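Long-range contact in sialyltransferase 0160 (Photobacterium damselae, PDB 4R84), which probably transfers sialic acid from its CMP-activated donor to an acceptor sugar, using a GT-B glycosyltransferase fold that is joined to an N-terminal beta domain: residues E31-N36 / R106-T111. Sequence-based numbering, arbitrary orientation.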
loop_
_atom_site.group_PDB
_atom_site.type_symbol
_atom_site.label_atom_id
_atom_site.label_comp_id
_atom_site.label_asym_id
_atom_site.label_seq_id
_atom_site.Cartn_x
_atom_site.Cartn_y
_atom_site.Cartn_z
ATOM N N GLU A 31 30.832 6.716 -35.652
ATOM C CA GLU A 31 29.688 7.535 -35.275
ATOM C C GLU A 31 29.037 6.978 -34.022
ATOM O O GLU A 31 28.810 5.770 -33.919
ATOM C CB GLU A 31 28.641 7.621 -36.390
ATOM C CG GLU A 31 27.488 8.578 -36.024
ATOM C CD GLU A 31 26.395 8.655 -37.078
ATOM O OE1 GLU A 31 25.435 7.859 -37.005
ATOM O OE2 GLU A 31 26.486 9.524 -37.971
ATOM N N THR A 32 28.752 7.858 -33.064
ATOM C CA THR A 32 28.033 7.453 -31.868
ATOM C C THR A 32 26.809 8.350 -31.733
ATOM O O THR A 32 26.917 9.568 -31.812
ATOM C CB THR A 32 28.904 7.554 -30.599
ATOM O OG1 THR A 32 29.975 6.610 -30.676
ATOM C CG2 THR A 32 28.077 7.275 -29.344
ATOM N N VAL A 33 25.645 7.739 -31.555
ATOM C CA VAL A 33 24.420 8.489 -31.308
ATOM C C VAL A 33 23.785 8.051 -30.008
ATOM O O VAL A 33 23.375 6.894 -29.862
ATOM C CB VAL A 33 23.393 8.315 -32.444
ATOM C CG1 VAL A 33 22.109 9.068 -32.117
ATOM C CG2 VAL A 33 23.975 8.776 -33.767
ATOM N N SER A 34 23.654 8.989 -29.080
ATOM C CA SER A 34 23.066 8.676 -27.791
ATOM C C SER A 34 21.757 9.427 -27.613
ATOM O O SER A 34 21.661 10.607 -27.951
ATOM C CB SER A 34 24.033 9.028 -26.661
ATOM O OG SER A 34 25.144 8.152 -26.658
ATOM N N SER A 35 20.767 8.763 -27.025
ATOM C CA SER A 35 19.469 9.404 -26.850
ATOM C C SER A 35 18.947 9.177 -25.453
ATOM O O SER A 35 19.127 8.104 -24.882
ATOM C CB SER A 35 18.452 8.865 -27.865
ATOM O OG SER A 35 18.844 9.127 -29.209
ATOM N N ASN A 36 18.300 10.200 -24.904
ATOM C CA ASN A 36 17.639 10.059 -23.630
ATOM C C ASN A 36 16.501 11.050 -23.478
ATOM O O ASN A 36 16.393 12.031 -24.217
ATOM C CB ASN A 36 18.624 10.215 -22.474
ATOM C CG ASN A 36 19.132 11.632 -22.326
ATOM O OD1 ASN A 36 19.252 12.366 -23.300
ATOM N ND2 ASN A 36 19.416 12.030 -21.094
ATOM N N ARG A 106 32.433 11.023 -34.533
ATOM C CA ARG A 106 31.342 11.967 -34.473
ATOM C C ARG A 106 30.369 11.553 -33.355
ATOM O O ARG A 106 29.963 10.384 -33.266
ATOM C CB ARG A 106 30.664 12.042 -35.832
ATOM C CG ARG A 106 29.474 12.993 -35.909
ATOM C CD ARG A 106 29.095 13.191 -37.408
ATOM N NE ARG A 106 27.829 13.943 -37.534
ATOM C CZ ARG A 106 26.666 13.377 -37.831
ATOM N NH1 ARG A 106 26.621 12.053 -37.952
ATOM N NH2 ARG A 106 25.579 14.112 -37.963
ATOM N N TYR A 107 30.038 12.504 -32.485
ATOM C CA TYR A 107 29.206 12.251 -31.325
ATOM C C TYR A 107 27.945 13.066 -31.466
ATOM O O TYR A 107 27.988 14.281 -31.638
ATOM C CB TYR A 107 29.941 12.627 -30.042
ATOM C CG TYR A 107 31.181 11.813 -29.800
ATOM C CD1 TYR A 107 32.410 12.221 -30.307
ATOM C CD2 TYR A 107 31.128 10.639 -29.068
ATOM C CE1 TYR A 107 33.549 11.475 -30.092
ATOM C CE2 TYR A 107 32.255 9.886 -28.849
ATOM C CZ TYR A 107 33.466 10.306 -29.364
ATOM O OH TYR A 107 34.597 9.559 -29.140
ATOM N N ILE A 108 26.813 12.390 -31.349
ATOM C CA ILE A 108 25.538 13.071 -31.323
ATOM C C ILE A 108 24.791 12.658 -30.067
ATOM O O ILE A 108 24.761 11.477 -29.718
ATOM C CB ILE A 108 24.695 12.763 -32.575
ATOM C CG1 ILE A 108 25.373 13.323 -33.831
ATOM C CG2 ILE A 108 23.299 13.350 -32.430
ATOM C CD1 ILE A 108 24.597 13.047 -35.091
ATOM N N THR A 109 24.276 13.651 -29.352
ATOM C CA THR A 109 23.398 13.407 -28.217
ATOM C C THR A 109 22.051 14.064 -28.471
ATOM O O THR A 109 21.981 15.268 -28.755
ATOM C CB THR A 109 23.985 13.959 -26.896
ATOM O OG1 THR A 109 25.051 13.114 -26.445
ATOM C CG2 THR A 109 22.905 14.042 -25.806
ATOM N N ASN A 110 20.983 13.277 -28.358
ATOM C CA ASN A 110 19.640 13.806 -28.481
ATOM C C ASN A 110 18.924 13.685 -27.141
ATOM O O ASN A 110 18.760 12.597 -26.624
ATOM C CB ASN A 110 18.862 13.074 -29.573
ATOM C CG ASN A 110 19.554 13.127 -30.922
ATOM O OD1 ASN A 110 19.915 14.200 -31.406
ATOM N ND2 ASN A 110 19.753 11.963 -31.528
ATOM N N THR A 111 18.554 14.816 -26.559
ATOM C CA THR A 111 17.889 14.802 -25.276
ATOM C C THR A 111 16.521 15.444 -25.385
ATOM O O THR A 111 16.392 16.559 -25.866
ATOM C CB THR A 111 18.715 15.531 -24.210
ATOM O OG1 THR A 111 19.956 14.841 -24.014
ATOM C CG2 THR A 111 17.938 15.593 -22.894
#
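Glu31 and Arg106 rise side by side from neighbouring strands and close a salt bridge, OE2 to NH1 at 2.5 Å. Both first torsions set CG anti to the backbone N (-176° and 179°), and the two extended chains bring their charged ends level. The carboxylate oxygen meets the guanidinium at its edge, in plane, although the two group planes are turned 53° apart; Ile108 CD1 lies above one guanidinium face, offset toward its rim. On this same sheet face Val33 CG2 packs against Ile108 CB at 4.2 Å, while Val33 CG1 slants across to Asn110 ND2 at 3.8 Å; Asn110 OD1 is hydrogen-bonded to Thr97 OG1. On the reverse face Thr32 CB approaches the Tyr107 ring obliquely, 4.1 Å from CD2, and Thr32 OG1 is hydrogen-bonded to His105 NE2. Between the two faces runs a regular parallel ladder of five backbone hydrogen bonds, from Thr32 N to Arg106 O (2.8 Å) through to Asn36 N to Asn110 O (3.0 Å). The two strands form part of what the sequence marks as a PKD-like domain, their contact centred about 40 Å from the chain's centre. Strand 92-101 flanks 106-111 antiparallel, while Ser34 touches Ile51 and Tyr107 touches Pro54, both in loops, and Thr111 rests on Leu48 of strand 45-48.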